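Local coordinates for apicoplast TIC22, putative (Plasmodium falciparum 3D7, PDB 4E6Z), which acts as an essential chaperone in the import of proteins into the apicoplast, the relict plastid of the malaria parasite, at residues Gln98-Phe103 with Gln162-Lys167; Ile77-Ile82 with Ile133-Ala138; Lys172-Asn177 with Pro193-Glu198. One frame throughout, in Å; residues are numbered along the deposited sequence.

Interaction 1: residues Gln98-Phe103 with Gln162-Lys167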
loop_
_atom_site.group_PDB
_atom_site.type_symbol
_atom_site.label_atom_id
_atom_site.label_comp_id
_atom_site.label_asym_id
_atom_site.label_seq_id
_atom_site.Cartn_x
_atom_site.Cartn_y
_atom_site.Cartn_z
ATOM N N GLN A 98 -1.718 9.826 -19.758
ATOM C CA GLN A 98 -1.476 10.713 -18.630
ATOM C C GLN A 98 -1.427 9.886 -17.353
ATOM O O GLN A 98 -2.424 9.283 -16.963
ATOM C CB GLN A 98 -2.579 11.766 -18.534
ATOM C CG GLN A 98 -2.682 12.674 -19.747
ATOM C CD GLN A 98 -3.857 13.627 -19.654
ATOM O OE1 GLN A 98 -3.737 14.728 -19.119
ATOM N NE2 GLN A 98 -5.004 13.202 -20.171
ATOM N N VAL A 99 -0.269 9.860 -16.703
ATOM C CA VAL A 99 -0.081 9.014 -15.531
ATOM C C VAL A 99 0.139 9.791 -14.238
ATOM O O VAL A 99 0.935 10.726 -14.189
ATOM C CB VAL A 99 1.101 8.049 -15.724
ATOM C CG1 VAL A 99 1.377 7.287 -14.441
ATOM C CG2 VAL A 99 0.812 7.090 -16.862
ATOM N N CYS A 100 -0.576 9.389 -13.192
ATOM C CA CYS A 100 -0.314 9.886 -11.849
ATOM C C CYS A 100 0.138 8.740 -10.943
ATOM O O CYS A 100 -0.297 7.603 -11.106
ATOM C CB CYS A 100 -1.540 10.606 -11.272
ATOM S SG CYS A 100 -1.856 12.238 -12.023
ATOM N N TYR A 101 1.015 9.052 -9.997
ATOM C CA TYR A 101 1.627 8.050 -9.134
ATOM C C TYR A 101 1.042 8.045 -7.728
ATOM O O TYR A 101 0.935 9.084 -7.081
ATOM C CB TYR A 101 3.139 8.276 -9.069
ATOM C CG TYR A 101 3.827 8.029 -10.389
ATOM C CD1 TYR A 101 4.210 6.749 -10.762
ATOM C CD2 TYR A 101 4.081 9.072 -11.271
ATOM C CE1 TYR A 101 4.833 6.513 -11.973
ATOM C CE2 TYR A 101 4.705 8.846 -12.486
ATOM C CZ TYR A 101 5.077 7.563 -12.831
ATOM O OH TYR A 101 5.700 7.325 -14.034
HETATM N N MSE A 102 0.662 6.864 -7.262
HETATM C CA MSE A 102 0.157 6.699 -5.909
HETATM C C MSE A 102 1.034 5.701 -5.161
HETATM O O MSE A 102 1.234 4.581 -5.622
HETATM C CB MSE A 102 -1.280 6.197 -5.951
HETATM C CG MSE A 102 -2.183 7.048 -6.807
HETATM SE SE MSE A 102 -4.015 6.403 -6.831
HETATM C CE MSE A 102 -3.721 4.607 -7.543
ATOM N N PHE A 103 1.572 6.114 -4.020
ATOM C CA PHE A 103 2.525 5.289 -3.284
ATOM C C PHE A 103 1.907 4.698 -2.020
ATOM O O PHE A 103 1.215 5.389 -1.272
ATOM C CB PHE A 103 3.770 6.102 -2.921
ATOM C CG PHE A 103 4.499 6.663 -4.112
ATOM C CD1 PHE A 103 5.543 5.964 -4.693
ATOM C CD2 PHE A 103 4.136 7.893 -4.651
ATOM C CE1 PHE A 103 6.215 6.472 -5.791
ATOM C CE2 PHE A 103 4.807 8.413 -5.749
ATOM C CZ PHE A 103 5.850 7.702 -6.321
ATOM N N GLN A 162 -6.224 11.881 -22.635
ATOM C CA GLN A 162 -7.583 12.183 -22.199
ATOM C C GLN A 162 -7.789 11.828 -20.727
ATOM O O GLN A 162 -7.921 12.712 -19.880
ATOM C CB GLN A 162 -8.601 11.439 -23.067
ATOM C CG GLN A 162 -10.045 11.815 -22.789
ATOM C CD GLN A 162 -10.351 13.251 -23.165
ATOM O OE1 GLN A 162 -11.132 13.927 -22.497
ATOM N NE2 GLN A 162 -9.730 13.726 -24.240
ATOM N N ASN A 163 -7.815 10.532 -20.429
ATOM C CA ASN A 163 -8.011 10.064 -19.061
ATOM C C ASN A 163 -6.706 9.744 -18.342
ATOM O O ASN A 163 -5.748 9.266 -18.950
ATOM C CB ASN A 163 -8.939 8.846 -19.030
ATOM C CG ASN A 163 -10.401 9.229 -19.130
ATOM O OD1 ASN A 163 -10.781 10.362 -18.833
ATOM N ND2 ASN A 163 -11.234 8.278 -19.543
ATOM N N ILE A 164 -6.683 10.012 -17.042
ATOM C CA ILE A 164 -5.494 9.796 -16.230
ATOM C C ILE A 164 -5.376 8.349 -15.771
ATOM O O ILE A 164 -6.321 7.780 -15.227
ATOM C CB ILE A 164 -5.492 10.706 -14.988
ATOM C CG1 ILE A 164 -5.452 12.178 -15.405
ATOM C CG2 ILE A 164 -4.319 10.364 -14.077
ATOM C CD1 ILE A 164 -5.504 13.144 -14.239
ATOM N N TYR A 165 -4.209 7.758 -15.996
ATOM C CA TYR A 165 -3.919 6.428 -15.482
ATOM C C TYR A 165 -3.299 6.518 -14.089
ATOM O O TYR A 165 -2.154 6.946 -13.932
ATOM C CB TYR A 165 -2.999 5.661 -16.434
ATOM C CG TYR A 165 -2.568 4.310 -15.905
ATOM C CD1 TYR A 165 -3.491 3.290 -15.719
ATOM C CD2 TYR A 165 -1.240 4.055 -15.592
ATOM C CE1 TYR A 165 -3.105 2.055 -15.234
ATOM C CE2 TYR A 165 -0.843 2.822 -15.108
ATOM C CZ TYR A 165 -1.780 1.826 -14.930
ATOM O OH TYR A 165 -1.389 0.596 -14.446
ATOM N N TRP A 166 -4.069 6.123 -13.082
ATOM C CA TRP A 166 -3.605 6.146 -11.702
ATOM C C TRP A 166 -2.794 4.893 -11.388
ATOM O O TRP A 166 -3.346 3.799 -11.282
ATOM C CB TRP A 166 -4.795 6.268 -10.751
ATOM C CG TRP A 166 -5.592 7.512 -10.984
ATOM C CD1 TRP A 166 -6.703 7.647 -11.774
ATOM C CD2 TRP A 166 -5.333 8.806 -10.433
ATOM N NE1 TRP A 166 -7.152 8.945 -11.738
ATOM C CE2 TRP A 166 -6.327 9.679 -10.923
ATOM C CE3 TRP A 166 -4.357 9.314 -9.569
ATOM C CZ2 TRP A 166 -6.373 11.027 -10.580
ATOM C CZ3 TRP A 166 -4.402 10.655 -9.230
ATOM C CH2 TRP A 166 -5.404 11.494 -9.733
ATOM N N LYS A 167 -1.483 5.062 -11.246
ATOM C CA LYS A 167 -0.569 3.941 -11.040
ATOM C C LYS A 167 -0.211 3.757 -9.568
ATOM O O LYS A 167 0.383 4.637 -8.947
ATOM C CB LYS A 167 0.698 4.140 -11.872
ATOM C CG LYS A 167 1.754 3.073 -11.683
ATOM C CD LYS A 167 3.027 3.428 -12.440
ATOM C CE LYS A 167 2.828 3.324 -13.943
ATOM N NZ LYS A 167 2.579 1.919 -14.372
#
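A parallel strand pair in a small mixed sheet brings Cys-100 and Met-102 of strand 97-103 against Trp-166 of strand 164-169. The backbone of Cys-100 spans Trp-166: its N donates to Tyr-165 O at 3.0 Å, from 36° above that carbonyl's plane, and its O receives Lys-167 N at 2.8 Å. Met-102 N adds a further bond to Lys-167 O.

On one face of the pair Cys-100, Met-102 and Ile-164 gather round the Trp-166 indole. Cys-100 CB lies 3.5 Å from Trp-166 CZ3. The sulfur, with SG anti to the carbonyl carbon (chi1 -73°), sits 4.5 Å from the centre of the six-membered ring, 27° off its normal. Ile-164 CG2 lies over one face of the indole, toward the rim, and also touches Cys-100 SG at 3.7 Å. The selenomethionine side chain of Met-102 crosses the Trp-166 side chain at about a right angle, with Met-102 CE 3.8 Å from Trp-166 CB. Helix 135-150 covers this side through Ala-138, Leu-141 and Met-142.

On the other face, Val-99 CG2 meets the edge of the Tyr-165 ring in its plane, while the Lys-167 and Tyr-101 side chains lie side by side, pointing the same way, with Lys-167 CD 3.6 Å from Tyr-101 CE1. The Tyr-101 hydroxyl is hydrogen-bonded to Glu-94 OE1. With strand 92-94 antiparallel on its other flank, strand 97-103 is the middle strand of a three-stranded mixed sheet backed by a helix, an alpha/beta layer arrangement.

Interaction 2: residues Ile77-Ile82 with Ile133-Ala138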
loop_
_atom_site.group_PDB
_atom_site.type_symbol
_atom_site.label_atom_id
_atom_site.label_comp_id
_atom_site.label_asym_id
_atom_site.label_seq_id
_atom_site.Cartn_x
_atom_site.Cartn_y
_atom_site.Cartn_z
ATOM N N ILE A 77 -6.073 1.755 4.841
ATOM C CA ILE A 77 -4.771 1.741 4.191
ATOM C C ILE A 77 -4.476 3.097 3.546
ATOM O O ILE A 77 -5.148 3.493 2.593
ATOM C CB ILE A 77 -4.698 0.652 3.111
ATOM C CG1 ILE A 77 -5.102 -0.706 3.693
ATOM C CG2 ILE A 77 -3.303 0.598 2.504
ATOM C CD1 ILE A 77 -5.369 -1.761 2.642
ATOM N N PRO A 78 -3.470 3.813 4.075
ATOM C CA PRO A 78 -3.053 5.113 3.543
ATOM C C PRO A 78 -2.403 4.978 2.172
ATOM O O PRO A 78 -1.724 3.985 1.912
ATOM C CB PRO A 78 -2.006 5.593 4.559
ATOM C CG PRO A 78 -2.216 4.747 5.778
ATOM C CD PRO A 78 -2.680 3.429 5.256
ATOM N N VAL A 79 -2.626 5.965 1.310
ATOM C CA VAL A 79 -1.943 6.058 0.025
ATOM C C VAL A 79 -1.437 7.490 -0.145
ATOM O O VAL A 79 -2.102 8.447 0.265
ATOM C CB VAL A 79 -2.874 5.701 -1.144
ATOM C CG1 VAL A 79 -2.161 5.913 -2.487
ATOM C CG2 VAL A 79 -3.368 4.276 -1.006
ATOM N N PHE A 80 -0.260 7.639 -0.745
ATOM C CA PHE A 80 0.390 8.941 -0.798
ATOM C C PHE A 80 0.640 9.436 -2.213
ATOM O O PHE A 80 1.040 8.677 -3.091
ATOM C CB PHE A 80 1.692 8.917 0.003
ATOM C CG PHE A 80 1.502 8.528 1.436
ATOM C CD1 PHE A 80 1.290 9.489 2.411
ATOM C CD2 PHE A 80 1.506 7.191 1.807
ATOM C CE1 PHE A 80 1.100 9.125 3.735
ATOM C CE2 PHE A 80 1.315 6.823 3.123
ATOM C CZ PHE A 80 1.116 7.790 4.090
ATOM N N LEU A 81 0.386 10.725 -2.419
ATOM C CA LEU A 81 0.639 11.364 -3.701
ATOM C C LEU A 81 1.460 12.625 -3.503
ATOM O O LEU A 81 1.510 13.186 -2.410
ATOM C CB LEU A 81 -0.672 11.713 -4.406
ATOM C CG LEU A 81 -1.618 10.598 -4.850
ATOM C CD1 LEU A 81 -2.524 10.202 -3.708
ATOM C CD2 LEU A 81 -2.453 11.058 -6.028
ATOM N N ILE A 82 2.114 13.071 -4.565
ATOM C CA ILE A 82 2.811 14.345 -4.535
ATOM C C ILE A 82 1.917 15.359 -5.241
ATOM O O ILE A 82 1.413 15.101 -6.332
ATOM C CB ILE A 82 4.204 14.262 -5.195
ATOM C CG1 ILE A 82 5.152 13.409 -4.346
ATOM C CG2 ILE A 82 4.799 15.652 -5.363
ATOM C CD1 ILE A 82 4.763 11.959 -4.245
ATOM N N ILE A 133 -4.360 9.980 0.637
ATOM C CA ILE A 133 -5.700 9.450 0.431
ATOM C C ILE A 133 -5.728 8.035 1.017
ATOM O O ILE A 133 -4.836 7.666 1.782
ATOM C CB ILE A 133 -6.079 9.423 -1.063
ATOM C CG1 ILE A 133 -5.153 8.477 -1.829
ATOM C CG2 ILE A 133 -6.006 10.829 -1.656
ATOM C CD1 ILE A 133 -5.560 8.239 -3.263
ATOM N N THR A 134 -6.739 7.246 0.670
ATOM C CA THR A 134 -6.800 5.863 1.135
ATOM C C THR A 134 -6.837 4.882 -0.031
ATOM O O THR A 134 -7.078 5.272 -1.177
ATOM C CB THR A 134 -8.032 5.612 2.023
ATOM O OG1 THR A 134 -9.213 5.588 1.212
ATOM C CG2 THR A 134 -8.154 6.694 3.077
HETATM N N MSE A 135 -6.598 3.607 0.271
HETATM C CA MSE A 135 -6.676 2.550 -0.731
HETATM C C MSE A 135 -8.080 2.451 -1.299
HETATM O O MSE A 135 -8.263 2.069 -2.453
HETATM C CB MSE A 135 -6.266 1.203 -0.137
HETATM C CG MSE A 135 -4.880 0.740 -0.551
HETATM SE SE MSE A 135 -4.639 0.685 -2.492
HETATM C CE MSE A 135 -6.226 -0.340 -2.970
ATOM N N LYS A 136 -9.071 2.782 -0.476
ATOM C CA LYS A 136 -10.455 2.845 -0.930
ATOM C C LYS A 136 -10.586 3.828 -2.087
ATOM O O LYS A 136 -11.019 3.465 -3.182
ATOM C CB LYS A 136 -11.372 3.271 0.217
ATOM C CG LYS A 136 -12.796 3.606 -0.208
ATOM C CD LYS A 136 -13.620 4.079 0.981
ATOM C CE LYS A 136 -15.026 4.484 0.565
ATOM N NZ LYS A 136 -15.834 4.960 1.722
ATOM N N LYS A 137 -10.213 5.077 -1.833
ATOM C CA LYS A 137 -10.221 6.105 -2.866
ATOM C C LYS A 137 -9.357 5.687 -4.054
ATOM O O LYS A 137 -9.728 5.899 -5.206
ATOM C CB LYS A 137 -9.726 7.435 -2.296
ATOM C CG LYS A 137 -9.534 8.525 -3.331
ATOM C CD LYS A 137 -10.855 8.941 -3.952
ATOM C CE LYS A 137 -10.657 10.086 -4.941
ATOM N NZ LYS A 137 -11.942 10.576 -5.512
ATOM N N ALA A 138 -8.205 5.090 -3.767
ATOM C CA ALA A 138 -7.287 4.661 -4.815
ATOM C C ALA A 138 -7.919 3.579 -5.685
ATOM O O ALA A 138 -7.729 3.554 -6.900
ATOM C CB ALA A 138 -5.979 4.167 -4.211
#
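Ile-77 and Val-79 pack against Met-135 where strand 129-134 runs straight into helix 135-150. This is the tight part of the contact. Ile-77 and the selenomethionine Met-135 lie side by side, pointing the same way, and Ile-77 CG2 approaches Met-135 CG to 3.4 Å, closer than usual for two carbons. Val-79 CG2 meets the start of the helix, 3.5 Å from Met-135 N, and reaches on to Ala-138 CB at 4.1 Å. Ile-133 belongs to the same close packing: its CG1, in the crowded position between backbone N and carbonyl carbon (chi1 63°), lies 3.7 Å from Val-79 CB, and its CD1 touches Leu-81 CD1. The backbones are joined as well: Val-79 and Ile-133 form an antiparallel hydrogen-bonded pair, Val-79 N to Ile-133 O and Ile-133 N to Val-79 O both measuring 2.8 Å. One more bond carries the ladder into the helix, as Met-135 N, in its first turn, donates to Ile-77 O at 2.7 Å.

The loose side begins at the partly exposed Thr-134, which turns its CB bond away from strand 78-83, although CB itself still brushes Ile-77 O. Its OG1 accepts the nearly straight bond from Lys-137 N, 3.2 Å long, and the exposed lysine does not touch segment 77-82. The result is a two-stranded antiparallel pairing that ends in a threonine N-cap, the strand passing directly into a capped helix.

Interaction 3: residues Lys172-Asn177 with Pro193-Glu198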
loop_
_atom_site.group_PDB
_atom_site.type_symbol
_atom_site.label_atom_id
_atom_site.label_comp_id
_atom_site.label_asym_id
_atom_site.label_seq_id
_atom_site.Cartn_x
_atom_site.Cartn_y
_atom_site.Cartn_z
ATOM N N LYS A 172 8.678 -0.007 -2.033
ATOM C CA LYS A 172 9.889 -0.498 -2.679
ATOM C C LYS A 172 10.579 -1.541 -1.800
ATOM O O LYS A 172 11.062 -2.558 -2.290
ATOM C CB LYS A 172 10.839 0.663 -2.968
ATOM C CG LYS A 172 12.095 0.277 -3.723
ATOM C CD LYS A 172 13.102 1.416 -3.715
ATOM C CE LYS A 172 14.282 1.120 -4.624
ATOM N NZ LYS A 172 13.887 1.087 -6.063
ATOM N N ARG A 173 10.610 -1.279 -0.498
ATOM C CA ARG A 173 11.287 -2.147 0.456
ATOM C C ARG A 173 10.544 -3.476 0.672
ATOM O O ARG A 173 11.164 -4.506 0.922
ATOM C CB ARG A 173 11.475 -1.411 1.787
ATOM C CG ARG A 173 12.213 -2.209 2.845
ATOM C CD ARG A 173 12.282 -1.451 4.163
ATOM N NE ARG A 173 10.954 -1.159 4.697
ATOM C CZ ARG A 173 10.715 -0.781 5.950
ATOM N NH1 ARG A 173 11.717 -0.657 6.810
ATOM N NH2 ARG A 173 9.472 -0.535 6.343
ATOM N N GLN A 174 9.218 -3.451 0.582
ATOM C CA GLN A 174 8.431 -4.666 0.758
ATOM C C GLN A 174 8.464 -5.549 -0.489
ATOM O O GLN A 174 8.413 -6.774 -0.385
ATOM C CB GLN A 174 6.987 -4.340 1.155
ATOM C CG GLN A 174 6.863 -3.530 2.440
ATOM C CD GLN A 174 7.662 -4.121 3.592
ATOM O OE1 GLN A 174 7.709 -5.339 3.777
ATOM N NE2 GLN A 174 8.298 -3.256 4.372
ATOM N N LEU A 175 8.549 -4.933 -1.665
ATOM C CA LEU A 175 8.693 -5.692 -2.904
ATOM C C LEU A 175 9.981 -6.493 -2.868
ATOM O O LEU A 175 10.031 -7.633 -3.329
ATOM C CB LEU A 175 8.689 -4.767 -4.117
ATOM C CG LEU A 175 7.318 -4.336 -4.638
ATOM C CD1 LEU A 175 7.442 -3.099 -5.537
ATOM C CD2 LEU A 175 6.660 -5.494 -5.375
ATOM N N GLN A 176 11.024 -5.889 -2.313
ATOM C CA GLN A 176 12.281 -6.589 -2.122
ATOM C C GLN A 176 12.133 -7.713 -1.098
ATOM O O GLN A 176 12.580 -8.837 -1.327
ATOM C CB GLN A 176 13.379 -5.624 -1.686
ATOM C CG GLN A 176 14.748 -6.274 -1.612
ATOM C CD GLN A 176 15.127 -6.990 -2.899
ATOM O OE1 GLN A 176 15.359 -6.360 -3.937
ATOM N NE2 GLN A 176 15.198 -8.319 -2.835
ATOM N N ASN A 177 11.510 -7.403 0.034
ATOM C CA ASN A 177 11.278 -8.394 1.081
ATOM C C ASN A 177 10.516 -9.610 0.563
ATOM O O ASN A 177 10.756 -10.739 0.996
ATOM C CB ASN A 177 10.520 -7.765 2.253
ATOM C CG ASN A 177 11.389 -6.844 3.083
ATOM O OD1 ASN A 177 12.611 -6.926 3.039
ATOM N ND2 ASN A 177 10.761 -5.969 3.855
ATOM N N PRO A 193 2.431 -6.971 -3.079
ATOM C CA PRO A 193 2.674 -7.913 -1.983
ATOM C C PRO A 193 1.996 -7.545 -0.659
ATOM O O PRO A 193 1.977 -6.385 -0.242
ATOM C CB PRO A 193 4.201 -7.877 -1.826
ATOM C CG PRO A 193 4.615 -6.562 -2.412
ATOM C CD PRO A 193 3.673 -6.332 -3.549
ATOM N N VAL A 194 1.423 -8.556 -0.019
ATOM C CA VAL A 194 1.063 -8.485 1.389
ATOM C C VAL A 194 1.535 -9.792 2.018
ATOM O O VAL A 194 1.603 -10.816 1.341
ATOM C CB VAL A 194 -0.452 -8.272 1.610
ATOM C CG1 VAL A 194 -0.830 -6.820 1.318
ATOM C CG2 VAL A 194 -1.256 -9.215 0.737
ATOM N N PHE A 195 1.878 -9.747 3.300
ATOM C CA PHE A 195 2.468 -10.896 3.978
ATOM C C PHE A 195 1.535 -11.477 5.037
ATOM O O PHE A 195 0.796 -10.746 5.695
ATOM C CB PHE A 195 3.793 -10.494 4.631
ATOM C CG PHE A 195 4.762 -9.837 3.687
ATOM C CD1 PHE A 195 5.718 -10.588 3.019
ATOM C CD2 PHE A 195 4.718 -8.469 3.468
ATOM C CE1 PHE A 195 6.607 -9.984 2.147
ATOM C CE2 PHE A 195 5.609 -7.859 2.602
ATOM C CZ PHE A 195 6.556 -8.617 1.941
ATOM N N TYR A 196 1.574 -12.796 5.206
ATOM C CA TYR A 196 0.828 -13.434 6.288
ATOM C C TYR A 196 1.519 -14.696 6.795
ATOM O O TYR A 196 2.384 -15.257 6.120
ATOM C CB TYR A 196 -0.613 -13.738 5.864
ATOM C CG TYR A 196 -0.778 -15.004 5.057
ATOM C CD1 TYR A 196 -1.223 -16.175 5.656
ATOM C CD2 TYR A 196 -0.495 -15.028 3.700
ATOM C CE1 TYR A 196 -1.377 -17.340 4.927
ATOM C CE2 TYR A 196 -0.646 -16.187 2.961
ATOM C CZ TYR A 196 -1.087 -17.341 3.578
ATOM O OH TYR A 196 -1.238 -18.495 2.842
ATOM N N ALA A 197 1.132 -15.131 7.991
ATOM C CA ALA A 197 1.694 -16.331 8.601
ATOM C C ALA A 197 0.620 -17.398 8.792
ATOM O O ALA A 197 -0.525 -17.092 9.135
ATOM C CB ALA A 197 2.354 -15.993 9.928
ATOM N N GLU A 198 1.010 -18.650 8.574
ATOM C CA GLU A 198 0.096 -19.791 8.617
ATOM C C GLU A 198 -0.749 -19.888 9.884
ATOM O O GLU A 198 -1.975 -20.006 9.822
ATOM C CB GLU A 198 0.885 -21.089 8.449
ATOM C CG GLU A 198 1.599 -21.215 7.118
ATOM C CD GLU A 198 0.674 -21.633 5.991
ATOM O OE1 GLU A 198 -0.337 -20.937 5.751
ATOM O OE2 GLU A 198 0.964 -22.661 5.342
#
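Helix 172-179 packs across the start of strand 193-203, an inner strand of a four-stranded mixed sheet, with Gln-174, Leu-175 and Asn-177 meeting Pro-193 and Phe-195. The segment axes pass 8.6 Å apart at 59°, and no hydrogen bond joins the two segments; they meet by van der Waals contact, mostly of side chains.

Leu-175 and Pro-193 make the aliphatic part. The leucine reaches over with its CD2 branch, which comes within 3.6 Å of Pro-193 CD and also touches CG of the proline ring, the two side chains crossing at about a right angle.

The Phe-195 CB bond is directed toward the helix, and the CE2-CZ side of its ring makes the contact. The Gln-174 amide stands almost perpendicular to the ring, the planes 86° apart, and OE1 lies 3.5 Å from Phe-195 CE2. That oxygen is held in place by donors: Asn-177 ND2 reaches it at 3.1 Å from above the plane of the glutamine carbonyl, and Leu-216 N, at the start of helix 216-227, also bonds to it. The NE2 of the same amide donates to Glu-217, tying helix 172-179 to helix 216-227, which in turn covers Phe-195 through Leu-219. Asn-177 adds a looser touch, its CB 4.1 Å from Phe-195 CZ. The backbone of the helix takes part as well: Gln-174 O lies in the plane of the phenylalanine ring, at its edge, 3.5 Å from Phe-195 CZ.

Interactions 1 and 2 form one continuous region, their centres 13 Å apart. Phe-103 O probably bonds to Phe-80 N at 2.7 Å, and Met-102 CB packs 3.6 Å from Val-79 CG1. Helix 135-150, which starts in interaction 2, lies beside interaction 1 and precedes strand 164-169, with an unmodelled break between them. The segments of the two contacts alternate along the chain (77-82, 98-103, 133-138, 162-167). Glycerol, probably from the crystallisation liquor, is bound near Tyr-101 and near Leu-81. Interaction 3 stands apart: its centre is 24 Å from interaction 1 and 19 Å from interaction 2, with nearest atoms about 7 Å away. Strand 164-169 nevertheless leads almost directly into helix 172-179.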